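Local coordinates for YohF (Salmonella typhimurium, PDB 6WON), which probably acts as an oxidoreductase of the short-chain dehydrogenase/reductase family, with acetoin as its presumed substrate, at residues B[23-28]-B[52-57]; B[33-38]-B[58-63]; B[80-85]-B[129-134]; B[136-141]-B[181-186]; B[142-147]-B[243-248]. All blocks are in the same frame, centred on the assembly; numbering follows the deposited sequence.

Contact 1 (B[23-28]-B[52-57]); sequences LLAQNG and FGVRAE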
# COMPACT_ATOMS: atom_id res chain seq x y z
N LEU B 23 -26.15 14.84 -7.94
CA LEU B 23 -26.41 14.33 -6.60
C LEU B 23 -26.16 15.41 -5.55
O LEU B 23 -26.94 15.53 -4.60
CB LEU B 23 -25.54 13.10 -6.34
CG LEU B 23 -25.83 12.32 -5.07
CD1 LEU B 23 -27.36 12.04 -4.88
CD2 LEU B 23 -25.04 11.03 -5.10
N LEU B 24 -25.11 16.21 -5.74
CA LEU B 24 -24.84 17.28 -4.79
C LEU B 24 -25.94 18.34 -4.82
O LEU B 24 -26.37 18.82 -3.77
CB LEU B 24 -23.47 17.91 -5.08
CG LEU B 24 -22.26 17.01 -4.78
CD1 LEU B 24 -20.93 17.63 -5.27
CD2 LEU B 24 -22.20 16.64 -3.30
N ALA B 25 -26.42 18.68 -6.02
CA ALA B 25 -27.59 19.55 -6.13
C ALA B 25 -28.79 18.94 -5.41
O ALA B 25 -29.46 19.61 -4.62
CB ALA B 25 -27.91 19.81 -7.61
N GLN B 26 -29.07 17.66 -5.66
CA GLN B 26 -30.16 17.00 -4.94
C GLN B 26 -29.95 17.05 -3.43
O GLN B 26 -30.92 17.12 -2.68
CB GLN B 26 -30.31 15.56 -5.42
CG GLN B 26 -31.53 14.84 -4.86
CD GLN B 26 -31.62 13.40 -5.35
OE1 GLN B 26 -30.88 12.99 -6.24
NE2 GLN B 26 -32.51 12.63 -4.76
N ASN B 27 -28.70 17.02 -2.98
CA ASN B 27 -28.42 17.07 -1.55
C ASN B 27 -28.41 18.49 -0.99
O ASN B 27 -28.29 18.66 0.23
CB ASN B 27 -27.09 16.37 -1.25
CG ASN B 27 -27.23 14.83 -1.23
OD1 ASN B 27 -28.34 14.30 -1.39
ND2 ASN B 27 -26.11 14.13 -1.06
N GLY B 28 -28.55 19.52 -1.83
CA GLY B 28 -28.76 20.87 -1.36
C GLY B 28 -27.64 21.86 -1.63
O GLY B 28 -27.67 22.98 -1.11
N PHE B 52 -33.92 20.78 -8.29
CA PHE B 52 -33.81 20.44 -6.88
C PHE B 52 -33.85 21.67 -5.98
O PHE B 52 -33.56 21.55 -4.79
CB PHE B 52 -32.52 19.65 -6.63
CG PHE B 52 -32.48 18.32 -7.34
CD1 PHE B 52 -33.37 17.31 -6.99
CD2 PHE B 52 -31.57 18.08 -8.34
CE1 PHE B 52 -33.34 16.08 -7.63
CE2 PHE B 52 -31.54 16.85 -8.99
CZ PHE B 52 -32.42 15.85 -8.63
N GLY B 53 -34.22 22.84 -6.51
CA GLY B 53 -34.32 24.04 -5.70
C GLY B 53 -33.00 24.67 -5.31
O GLY B 53 -32.92 25.31 -4.26
N VAL B 54 -31.96 24.50 -6.12
CA VAL B 54 -30.66 25.11 -5.89
C VAL B 54 -30.25 25.90 -7.13
O VAL B 54 -30.80 25.74 -8.22
CB VAL B 54 -29.55 24.08 -5.55
CG1 VAL B 54 -29.84 23.34 -4.24
CG2 VAL B 54 -29.37 23.10 -6.70
N ARG B 55 -29.25 26.76 -6.94
CA ARG B 55 -28.63 27.47 -8.05
C ARG B 55 -27.69 26.54 -8.80
O ARG B 55 -27.01 25.71 -8.20
CB ARG B 55 -27.83 28.67 -7.55
CG ARG B 55 -28.56 29.96 -7.40
CD ARG B 55 -27.55 31.03 -7.03
NE ARG B 55 -26.87 31.56 -8.21
CZ ARG B 55 -25.80 32.34 -8.17
NH1 ARG B 55 -25.25 32.68 -7.00
NH2 ARG B 55 -25.27 32.79 -9.30
N ALA B 56 -27.62 26.71 -10.11
CA ALA B 56 -26.62 26.02 -10.92
C ALA B 56 -26.07 27.01 -11.94
O ALA B 56 -26.84 27.72 -12.60
CB ALA B 56 -27.21 24.80 -11.63
N GLU B 57 -24.74 27.08 -12.02
CA GLU B 57 -24.04 27.97 -12.94
C GLU B 57 -23.02 27.16 -13.72
O GLU B 57 -22.39 26.25 -13.18
CB GLU B 57 -23.33 29.10 -12.19
CG GLU B 57 -24.25 30.07 -11.46
CD GLU B 57 -25.01 31.01 -12.40
OE1 GLU B 57 -24.65 31.11 -13.59
OE2 GLU B 57 -25.97 31.65 -11.93
O HOH W 1 -31.90 20.09 -3.16
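Gln-26 lays its aliphatic chain across the ring of Phe-52, covering one face. Its CB sits almost exactly above the ring centre, 3.7 Å from the centroid, in a CH-pi contact. CG lies anti to the backbone N (chi1 -173°), which sends the extended chain along the ring, and it meets CE1 of Phe-52 at 3.5 Å. CD follows above the rim near CE1, and the amide oxygen OE1 comes to 4.0 Å from CZ of Phe-52. The amide and ring planes are only 4° apart, so the amide lies nearly parallel to the ring, above its rim; a long residue with a flat, neutral end suits this exposed position. The helix beneath is 15-27, the first of the Rossmann fold, and it ends in a Schellman motif at Gly-28, whose phi of 114° would jam a side chain against the preceding carbonyl. Closer to the sheet the side-chain contacts are apolar. Ala-25, small enough to let the two segments approach, places CB 3.7 Å from CG2 of Val-54. The other branch of Val-54, CG1, rests against Gly-28 C at 3.7 Å. A water lies between the two backbones, 2.9 Å from Ala-25 O and 2.7 Å from Phe-52 O. The Ala-25 methyl also packs on Ala-49 of helix 39-50.

Contact 2 (B[33-38]-B[58-63]); sequences ITWHSD and TIHLDL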
# COMPACT_ATOMS: atom_id res chain seq x y z
N ILE B 33 -20.72 24.15 -12.56
CA ILE B 33 -20.49 23.14 -13.59
C ILE B 33 -19.48 23.70 -14.59
O ILE B 33 -19.69 24.80 -15.12
CB ILE B 33 -21.81 22.77 -14.30
CG1 ILE B 33 -22.73 21.98 -13.37
CG2 ILE B 33 -21.57 22.03 -15.61
CD1 ILE B 33 -24.21 22.33 -13.56
N THR B 34 -18.40 22.96 -14.86
CA THR B 34 -17.49 23.36 -15.93
C THR B 34 -17.55 22.34 -17.06
O THR B 34 -17.86 21.16 -16.85
CB THR B 34 -16.04 23.53 -15.45
OG1 THR B 34 -15.35 22.27 -15.43
CG2 THR B 34 -16.01 24.17 -14.08
N TRP B 35 -17.25 22.81 -18.27
CA TRP B 35 -17.32 22.00 -19.48
C TRP B 35 -16.19 22.39 -20.42
O TRP B 35 -15.80 23.56 -20.51
CB TRP B 35 -18.67 22.16 -20.19
CG TRP B 35 -19.03 23.58 -20.53
CD1 TRP B 35 -19.68 24.48 -19.73
CD2 TRP B 35 -18.80 24.26 -21.78
NE1 TRP B 35 -19.85 25.67 -20.39
CE2 TRP B 35 -19.32 25.57 -21.65
CE3 TRP B 35 -18.18 23.90 -22.99
CZ2 TRP B 35 -19.24 26.51 -22.68
CZ3 TRP B 35 -18.11 24.84 -24.01
CH2 TRP B 35 -18.64 26.13 -23.85
N HIS B 36 -15.66 21.42 -21.13
CA HIS B 36 -14.58 21.64 -22.04
C HIS B 36 -15.07 21.93 -23.45
O HIS B 36 -14.74 22.92 -23.96
CB HIS B 36 -13.63 20.48 -22.02
CG HIS B 36 -12.55 20.58 -23.02
ND1 HIS B 36 -11.41 21.32 -22.83
CD2 HIS B 36 -12.43 20.03 -24.24
CE1 HIS B 36 -10.64 21.22 -23.88
NE2 HIS B 36 -11.24 20.44 -24.76
N SER B 37 -15.90 21.09 -24.02
CA SER B 37 -16.47 21.35 -25.33
C SER B 37 -17.95 21.05 -25.46
O SER B 37 -18.55 21.43 -26.48
CB SER B 37 -15.71 20.56 -26.41
OG SER B 37 -16.14 19.22 -26.40
N ASP B 38 -18.57 20.39 -24.48
CA ASP B 38 -19.98 20.00 -24.57
C ASP B 38 -20.81 20.97 -23.74
O ASP B 38 -21.26 20.67 -22.63
CB ASP B 38 -20.17 18.56 -24.11
CG ASP B 38 -21.63 18.10 -24.20
OD1 ASP B 38 -22.46 18.81 -24.81
OD2 ASP B 38 -21.94 17.03 -23.65
N THR B 58 -22.84 27.50 -15.00
CA THR B 58 -21.90 26.80 -15.87
C THR B 58 -20.78 27.74 -16.33
O THR B 58 -20.95 28.96 -16.40
CB THR B 58 -22.60 26.23 -17.12
OG1 THR B 58 -23.18 27.30 -17.86
CG2 THR B 58 -23.69 25.24 -16.73
N ILE B 59 -19.63 27.15 -16.65
CA ILE B 59 -18.53 27.91 -17.19
C ILE B 59 -17.66 26.98 -18.03
O ILE B 59 -17.50 25.80 -17.72
CB ILE B 59 -17.70 28.63 -16.09
CG1 ILE B 59 -17.08 29.90 -16.66
CG2 ILE B 59 -16.61 27.74 -15.52
CD1 ILE B 59 -16.56 30.84 -15.61
N HIS B 60 -17.18 27.52 -19.14
CA HIS B 60 -16.18 26.85 -19.96
C HIS B 60 -14.87 26.76 -19.19
O HIS B 60 -14.42 27.74 -18.59
CB HIS B 60 -15.99 27.62 -21.27
CG HIS B 60 -14.87 27.12 -22.12
ND1 HIS B 60 -14.76 25.81 -22.53
CD2 HIS B 60 -13.81 27.77 -22.67
CE1 HIS B 60 -13.69 25.67 -23.28
NE2 HIS B 60 -13.09 26.84 -23.38
N LEU B 61 -14.26 25.58 -19.19
CA LEU B 61 -12.94 25.39 -18.60
C LEU B 61 -12.05 24.68 -19.62
O LEU B 61 -12.38 23.58 -20.06
CB LEU B 61 -13.03 24.58 -17.31
CG LEU B 61 -11.74 24.18 -16.58
CD1 LEU B 61 -11.00 25.40 -16.07
CD2 LEU B 61 -12.07 23.22 -15.40
N ASP B 62 -10.96 25.33 -20.01
CA ASP B 62 -9.97 24.77 -20.94
C ASP B 62 -8.63 24.64 -20.21
O ASP B 62 -7.82 25.58 -20.21
CB ASP B 62 -9.86 25.64 -22.18
CG ASP B 62 -9.03 24.99 -23.27
OD1 ASP B 62 -8.45 23.91 -23.02
OD2 ASP B 62 -8.98 25.55 -24.39
N LEU B 63 -8.38 23.48 -19.61
CA LEU B 63 -7.15 23.22 -18.87
C LEU B 63 -5.95 22.95 -19.78
O LEU B 63 -4.90 22.54 -19.27
CB LEU B 63 -7.32 22.04 -17.91
CG LEU B 63 -8.18 22.31 -16.68
CD1 LEU B 63 -8.26 21.07 -15.78
CD2 LEU B 63 -7.64 23.50 -15.91
O HOH W 2 -21.01 28.36 -19.62
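Trp-35 and His-60 are paired across two parallel strands, and the carbonyl oxygen of Trp-35 is gripped twice. Leu-61 N donates to it at 2.9 Å, while His-60 ND1 reaches the same Trp-35 O from the opposite face of the carbonyl plane at 3.2 Å, with the oxygen tilted from the imidazole plane. Earlier in the ladder, Ile-59 N bonds to Ile-33 O (2.8 Å), and Ile-59 O accepts from Trp-35 N (3.1 Å). The Trp-35 side chain has chi1 56°, placing CG between its backbone N and carbonyl carbon; this swings the indole over the neighbouring strand, where His-60 CA lies 3.9 Å from the centroid of the five-membered ring. At the indole edge, NE1 donates to a water 3.0 Å away, and that water also bonds to Thr-58 OG1. On the other face, Thr-34 sets OG1 near Leu-61 CD2, and this OG1 accepts a hydrogen bond from Ala-11 N. This ladder closes the beta-alpha-beta unit 30-35, 39-50, 56-60, in which beta-branched residues favour the extended backbone. With ND1 facing a carbonyl oxygen, a proton on His-60 ND1 is likely; this fits a neutral ring and does not require a charged one.

Contact 3 (B[80-85]-B[129-134]); sequences LGRVDV and IKQGEG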
# COMPACT_ATOMS: atom_id res chain seq x y z
N LEU B 80 -21.01 32.27 -8.08
CA LEU B 80 -21.75 31.58 -7.04
C LEU B 80 -21.61 32.25 -5.68
O LEU B 80 -22.45 32.02 -4.80
CB LEU B 80 -21.30 30.12 -6.97
CG LEU B 80 -21.69 29.34 -8.23
CD1 LEU B 80 -20.79 28.13 -8.44
CD2 LEU B 80 -23.18 28.92 -8.15
N GLY B 81 -20.57 33.07 -5.49
CA GLY B 81 -20.41 33.85 -4.28
C GLY B 81 -19.62 33.18 -3.17
O GLY B 81 -19.39 33.82 -2.14
N ARG B 82 -19.20 31.93 -3.35
CA ARG B 82 -18.44 31.18 -2.36
C ARG B 82 -18.17 29.80 -2.95
O ARG B 82 -18.73 29.43 -3.99
CB ARG B 82 -19.19 31.07 -1.03
CG ARG B 82 -20.51 30.31 -1.15
CD ARG B 82 -21.17 30.10 0.20
NE ARG B 82 -20.35 29.33 1.13
CZ ARG B 82 -19.90 29.80 2.29
NH1 ARG B 82 -20.18 31.05 2.65
NH2 ARG B 82 -19.17 29.03 3.08
N VAL B 83 -17.31 29.03 -2.27
CA VAL B 83 -17.11 27.62 -2.61
C VAL B 83 -16.82 26.84 -1.32
O VAL B 83 -16.01 27.26 -0.49
CB VAL B 83 -15.98 27.42 -3.65
CG1 VAL B 83 -14.68 28.06 -3.21
CG2 VAL B 83 -15.80 25.96 -3.93
N ASP B 84 -17.54 25.73 -1.15
CA ASP B 84 -17.38 24.83 -0.01
C ASP B 84 -16.92 23.44 -0.41
O ASP B 84 -16.28 22.76 0.39
CB ASP B 84 -18.71 24.70 0.76
CG ASP B 84 -19.25 26.05 1.22
OD1 ASP B 84 -18.80 26.54 2.29
OD2 ASP B 84 -20.12 26.61 0.52
N VAL B 85 -17.22 23.01 -1.63
CA VAL B 85 -16.81 21.72 -2.15
C VAL B 85 -16.19 21.92 -3.53
O VAL B 85 -16.77 22.59 -4.38
CB VAL B 85 -18.01 20.76 -2.25
CG1 VAL B 85 -17.63 19.48 -2.99
CG2 VAL B 85 -18.53 20.41 -0.86
N ILE B 129 -10.33 29.10 2.83
CA ILE B 129 -9.61 29.67 3.97
C ILE B 129 -10.19 31.03 4.32
O ILE B 129 -10.52 31.30 5.48
CB ILE B 129 -8.11 29.77 3.66
CG1 ILE B 129 -7.51 28.36 3.59
CG2 ILE B 129 -7.42 30.65 4.69
CD1 ILE B 129 -6.16 28.32 2.89
N LYS B 130 -10.33 31.90 3.31
CA LYS B 130 -10.91 33.22 3.52
C LYS B 130 -12.31 33.14 4.11
O LYS B 130 -12.66 33.90 5.02
CB LYS B 130 -10.91 34.00 2.21
CG LYS B 130 -11.09 35.49 2.40
CD LYS B 130 -11.42 36.23 1.11
CE LYS B 130 -12.01 37.61 1.42
NZ LYS B 130 -13.24 37.89 0.62
N GLN B 131 -13.14 32.23 3.60
CA GLN B 131 -14.50 32.08 4.13
C GLN B 131 -14.49 31.66 5.60
O GLN B 131 -15.41 32.00 6.34
CB GLN B 131 -15.29 31.05 3.31
CG GLN B 131 -15.74 31.53 1.95
CD GLN B 131 -15.82 30.40 0.94
OE1 GLN B 131 -15.79 30.63 -0.26
NE2 GLN B 131 -15.91 29.16 1.44
N GLY B 132 -13.47 30.91 6.01
CA GLY B 132 -13.33 30.53 7.41
C GLY B 132 -14.30 29.48 7.90
O GLY B 132 -14.44 29.31 9.11
N GLU B 133 -14.97 28.76 7.00
CA GLU B 133 -15.97 27.77 7.38
C GLU B 133 -15.58 26.35 6.94
O GLU B 133 -16.44 25.47 6.87
CB GLU B 133 -17.33 28.14 6.80
CG GLU B 133 -17.99 29.33 7.49
CD GLU B 133 -19.20 29.85 6.73
OE1 GLU B 133 -19.99 29.02 6.23
OE2 GLU B 133 -19.37 31.09 6.65
N GLY B 134 -14.30 26.12 6.66
CA GLY B 134 -13.86 24.82 6.21
C GLY B 134 -14.32 24.51 4.79
O GLY B 134 -14.81 25.36 4.05
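The side-chain amide of Gln-131 imitates a peptide group: it bonds both the N-H and the C=O of one residue, Val-83. The pairing ties the C-terminal end of helix 103-131 to the loop that leads into strand 85-88, a central strand of the Rossmann sheet. OE1 of Gln-131 accepts from Val-83 N at 3.0 Å, and NE2 donates to Val-83 O at 2.7 Å. Both bonds are nearly straight, although NE2 comes to Val-83 O from above the carbonyl plane. Glutamine suits the place because a single planar group offers a donor and an acceptor side by side, on a chain long enough to span the gap from the helix. The same amide lies over one face of the Arg-82 guanidinium, their planes 37° apart. Bent at chi3 (-60°), Arg-82 turns back to hold Asp-84 side-on, with NE bonding to OD2 at 2.8 Å. Glu-133 OE1 makes a salt bridge to Arg-82 NH2, with only a weak, bent hydrogen bond in it; its stronger partner is Lys-5, which thereby joins the salt-bridge network of Arg-82, Asp-84 and Glu-133. Asp-84 is buried, and its OD2 also accepts from Val-6 N; this would help stabilise its negative charge. The second prong of the grip joins Arg-82 NH2 to the syn lone pair of Asp-84 OD1, 2.6 Å apart and in the guanidinium plane.

Contact 4 (B[136-141]-B[181-186]); sequences RIINIT and NAVAPG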
# COMPACT_ATOMS: atom_id res chain seq x y z
N ARG B 136 -14.37 20.94 1.63
CA ARG B 136 -14.06 19.58 1.22
C ARG B 136 -13.53 19.62 -0.20
O ARG B 136 -14.09 20.31 -1.06
CB ARG B 136 -15.30 18.67 1.27
CG ARG B 136 -16.08 18.74 2.59
CD ARG B 136 -15.29 18.08 3.74
NE ARG B 136 -16.02 18.16 5.00
CZ ARG B 136 -17.03 17.35 5.33
NH1 ARG B 136 -17.43 16.40 4.49
NH2 ARG B 136 -17.65 17.50 6.50
N ILE B 137 -12.45 18.88 -0.46
CA ILE B 137 -11.89 18.76 -1.80
C ILE B 137 -11.74 17.29 -2.12
O ILE B 137 -11.06 16.56 -1.39
CB ILE B 137 -10.55 19.49 -1.94
CG1 ILE B 137 -10.73 21.00 -1.74
CG2 ILE B 137 -9.93 19.18 -3.32
CD1 ILE B 137 -9.42 21.78 -1.65
N ILE B 138 -12.38 16.84 -3.19
CA ILE B 138 -12.31 15.46 -3.63
C ILE B 138 -11.60 15.43 -4.97
O ILE B 138 -12.03 16.09 -5.92
CB ILE B 138 -13.69 14.81 -3.72
CG1 ILE B 138 -14.33 14.71 -2.33
CG2 ILE B 138 -13.57 13.41 -4.31
CD1 ILE B 138 -15.37 15.76 -2.03
N ASN B 139 -10.50 14.67 -5.05
CA ASN B 139 -9.78 14.51 -6.31
C ASN B 139 -10.17 13.15 -6.89
O ASN B 139 -9.95 12.12 -6.26
CB ASN B 139 -8.27 14.58 -6.09
CG ASN B 139 -7.81 15.95 -5.63
OD1 ASN B 139 -8.26 16.98 -6.15
ND2 ASN B 139 -6.88 15.98 -4.65
N ILE B 140 -10.80 13.16 -8.07
CA ILE B 140 -11.11 11.91 -8.74
C ILE B 140 -9.82 11.41 -9.37
O ILE B 140 -9.30 12.03 -10.31
CB ILE B 140 -12.21 12.07 -9.80
CG1 ILE B 140 -13.44 12.77 -9.20
CG2 ILE B 140 -12.61 10.70 -10.35
CD1 ILE B 140 -14.15 11.94 -8.15
N THR B 141 -9.28 10.31 -8.86
CA THR B 141 -8.10 9.75 -9.49
C THR B 141 -8.49 8.52 -10.30
O THR B 141 -9.21 8.65 -11.30
CB THR B 141 -7.03 9.43 -8.44
OG1 THR B 141 -7.51 8.45 -7.53
CG2 THR B 141 -6.69 10.71 -7.65
N ASN B 181 -9.61 14.27 0.05
CA ASN B 181 -9.51 12.84 -0.21
C ASN B 181 -9.52 12.61 -1.71
O ASN B 181 -9.97 13.47 -2.49
CB ASN B 181 -10.67 12.07 0.43
CG ASN B 181 -10.64 12.14 1.94
OD1 ASN B 181 -9.87 11.43 2.59
ND2 ASN B 181 -11.49 12.99 2.52
N ALA B 182 -9.05 11.43 -2.11
CA ALA B 182 -9.21 10.94 -3.47
C ALA B 182 -10.27 9.84 -3.50
O ALA B 182 -10.34 9.00 -2.59
CB ALA B 182 -7.88 10.39 -4.01
N VAL B 183 -11.10 9.86 -4.54
CA VAL B 183 -11.92 8.71 -4.93
C VAL B 183 -11.33 8.15 -6.21
O VAL B 183 -11.12 8.89 -7.17
CB VAL B 183 -13.40 9.10 -5.13
CG1 VAL B 183 -14.20 7.89 -5.63
CG2 VAL B 183 -13.99 9.63 -3.84
N ALA B 184 -11.07 6.84 -6.21
CA ALA B 184 -10.26 6.18 -7.23
C ALA B 184 -11.13 5.18 -7.98
O ALA B 184 -11.26 4.02 -7.54
CB ALA B 184 -9.05 5.48 -6.59
N PRO B 185 -11.78 5.58 -9.08
CA PRO B 185 -12.70 4.65 -9.76
C PRO B 185 -11.94 3.55 -10.49
O PRO B 185 -10.82 3.74 -10.96
CB PRO B 185 -13.45 5.55 -10.74
CG PRO B 185 -13.25 6.97 -10.22
CD PRO B 185 -11.85 6.93 -9.66
N GLY B 186 -12.57 2.38 -10.55
CA GLY B 186 -12.12 1.35 -11.48
C GLY B 186 -12.67 1.69 -12.85
O GLY B 186 -12.72 2.87 -13.20
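With CG1 beside the backbone N (chi1 -65°), Ile-138 puts its CG2 anti to that N, and Val-183 has CG2 anti to its carbonyl carbon; the two methyls so placed meet at 3.8 Å, the side chains lying side by side and pointing the same way. On the same face, Ile-140 CG2 meets Pro-185 CG at 3.8 Å, its branch crossing the proline ring at about a right angle. Just past the strand end, Thr-141 has chi1 63°, which directs OG1 to Ala-184 CB (3.5 Å) and its methyl CG2 to Ala-182 CB (3.8 Å). Alanines fit here because the threonine stands close over the strand; the hydroxyl itself bonds to Glu-145. Four backbone bonds zip the parallel strands, alternating in direction from Asn-181 N to Ile-137 O (3.1 Å) up to Thr-141 N to Val-183 O (2.9 Å). Pro-185 has no N-H to give, and its CD instead rests 3.6 Å from Thr-141 O. The buried amides are satisfied beyond the strands: Asn-139 bonds to Asn-88 and Thr-166, Asn-181 to Gln-237 and Thr-234. This is the strand pair of the beta-alpha-beta crossover 135-140, 153-173, 178-185 of the Rossmann fold. Helix 153-173 packs over the face of Asn-139 and Ala-182, and helix 216-226 over that of Ile-140, Val-183 and Pro-185.

Contact 5 (B[142-147]-B[243-248]); sequences SVHEHT and GGFMLA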
# COMPACT_ATOMS: atom_id res chain seq x y z
N SER B 142 -8.07 7.33 -9.89
CA SER B 142 -8.31 6.09 -10.63
C SER B 142 -7.64 4.97 -9.85
O SER B 142 -6.78 5.22 -9.00
CB SER B 142 -7.73 6.16 -12.05
OG SER B 142 -7.36 4.89 -12.54
N VAL B 143 -8.03 3.72 -10.13
CA VAL B 143 -7.24 2.61 -9.60
C VAL B 143 -5.79 2.75 -10.03
O VAL B 143 -4.89 2.26 -9.34
CB VAL B 143 -7.78 1.24 -10.03
CG1 VAL B 143 -9.08 0.96 -9.33
CG2 VAL B 143 -7.92 1.14 -11.57
N HIS B 144 -5.53 3.47 -11.12
CA HIS B 144 -4.17 3.62 -11.60
C HIS B 144 -3.39 4.70 -10.86
O HIS B 144 -2.23 4.98 -11.23
CB HIS B 144 -4.21 3.85 -13.11
CG HIS B 144 -4.92 2.75 -13.83
ND1 HIS B 144 -4.45 1.45 -13.82
CD2 HIS B 144 -6.10 2.72 -14.49
CE1 HIS B 144 -5.29 0.68 -14.50
NE2 HIS B 144 -6.29 1.43 -14.92
N GLU B 145 -3.98 5.31 -9.83
CA GLU B 145 -3.19 5.95 -8.78
C GLU B 145 -2.34 4.93 -8.02
O GLU B 145 -1.39 5.31 -7.32
CB GLU B 145 -4.13 6.68 -7.80
CG GLU B 145 -3.46 7.35 -6.60
CD GLU B 145 -4.43 7.75 -5.50
OE1 GLU B 145 -5.64 7.94 -5.78
OE2 GLU B 145 -3.98 7.90 -4.35
N HIS B 146 -2.66 3.63 -8.14
CA HIS B 146 -2.08 2.58 -7.33
C HIS B 146 -1.42 1.46 -8.12
O HIS B 146 -0.45 0.85 -7.63
CB HIS B 146 -3.15 1.96 -6.40
CG HIS B 146 -3.87 2.98 -5.57
ND1 HIS B 146 -3.27 3.60 -4.50
CD2 HIS B 146 -5.11 3.51 -5.68
CE1 HIS B 146 -4.11 4.48 -3.97
NE2 HIS B 146 -5.23 4.44 -4.67
N THR B 147 -1.91 1.16 -9.32
CA THR B 147 -1.42 0.03 -10.10
C THR B 147 -1.37 0.47 -11.56
O THR B 147 -2.17 1.32 -11.97
CB THR B 147 -2.33 -1.21 -9.90
OG1 THR B 147 -1.84 -2.34 -10.64
CG2 THR B 147 -3.78 -0.90 -10.34
N GLY B 243 -15.19 -2.42 -8.07
CA GLY B 243 -15.76 -3.75 -8.23
C GLY B 243 -14.77 -4.89 -8.02
O GLY B 243 -14.91 -5.97 -8.61
N GLY B 244 -13.75 -4.65 -7.20
CA GLY B 244 -12.74 -5.65 -6.92
C GLY B 244 -11.55 -5.64 -7.85
O GLY B 244 -10.73 -6.57 -7.79
N PHE B 245 -11.42 -4.61 -8.70
CA PHE B 245 -10.30 -4.51 -9.63
C PHE B 245 -8.96 -4.79 -8.95
O PHE B 245 -8.15 -5.57 -9.46
CB PHE B 245 -10.32 -3.11 -10.27
CG PHE B 245 -9.29 -2.90 -11.36
CD1 PHE B 245 -7.98 -2.53 -11.04
CD2 PHE B 245 -9.64 -3.00 -12.70
CE1 PHE B 245 -7.04 -2.31 -12.06
CE2 PHE B 245 -8.71 -2.77 -13.72
CZ PHE B 245 -7.41 -2.43 -13.39
N MET B 246 -8.72 -4.17 -7.80
CA MET B 246 -7.44 -4.32 -7.11
C MET B 246 -7.23 -5.72 -6.55
O MET B 246 -6.09 -6.09 -6.24
CB MET B 246 -7.33 -3.32 -5.95
CG MET B 246 -7.36 -1.83 -6.32
SD MET B 246 -6.10 -1.33 -7.52
CE MET B 246 -4.57 -1.38 -6.58
N LEU B 247 -8.29 -6.52 -6.40
CA LEU B 247 -8.13 -7.89 -5.93
C LEU B 247 -7.61 -8.84 -7.00
O LEU B 247 -7.14 -9.94 -6.66
CB LEU B 247 -9.47 -8.42 -5.42
CG LEU B 247 -10.14 -7.55 -4.35
CD1 LEU B 247 -11.58 -7.98 -4.12
CD2 LEU B 247 -9.34 -7.61 -3.06
N ALA B 248 -7.70 -8.47 -8.28
CA ALA B 248 -7.43 -9.40 -9.37
C ALA B 248 -5.95 -9.38 -9.74
O ALA B 248 -5.43 -8.37 -10.23
CB ALA B 248 -8.31 -9.06 -10.57
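The loop after strand 135-140 probably forms one wall of the active site of this Rossmann-fold enzyme: Ser-142, lying against Tyr-155 and Lys-159, matches the Ser-Tyr-Lys pattern of classical short-chain dehydrogenases. Just past that serine, Val-143, and four residues later Thr-147, meet Phe-245 and Met-246 of the loop that follows strand 238-241. Val-143 CG2 sits over one face of the Phe-245 ring, toward the rim, 3.6 Å from CE1. The same methyl lies above the centre of the His-144 ring, so it separates the two aromatic groups along part of their length. Their tips nevertheless approach, His-144 CE1 to Phe-245 CZ at 3.9 Å, with the planes 86° apart. The imidazole is fixed by its own loop: ND1 donates to Thr-147 O at 2.9 Å, with the oxygen near the ring plane. Thr-147 gives its methyl CG2 to the edge of Phe-245, while its hydroxyl bonds to Asn-249 of the third subunit, so an amphipathic side chain serves both the chain's interior and the tetramer interface. Met-246, flexible and unbranched, fits itself around the rest, bent at chi2 (-56°) and again at chi3 (-72°). Its sulphur SD comes tip to tip with Thr-147 CG2 at 3.7 Å. Beyond it, the terminal methyl CE rests on His-146 CB, 3.6 Å away.

Overall arrangement
Contacts 1, 2 and 4 use strands of one seven-stranded parallel sheet, contacts 3 and 5 lie in loops beside it, and all five belong to a single Rossmann-type domain. Contacts 1 and 2 share strand 56-60, at one edge of the sheet within this chain; their segments alternate along the chain, and they meet through Glu-57 O and Ile-33 N. Contact 3 follows and touches contact 4 through Asp-84 O and Arg-136 N, linking strand 85-88 to strand 135-140. Contacts 4 and 5 also alternate, their centres 13 Å apart, with Pro-185 O facing Val-143 N. Contacts 3 and 5 stand farthest apart, 33 Å between centres, on opposite sides of the chain's centre: the sheet connects a helix-end network to the probable active-site loop and subunit interface.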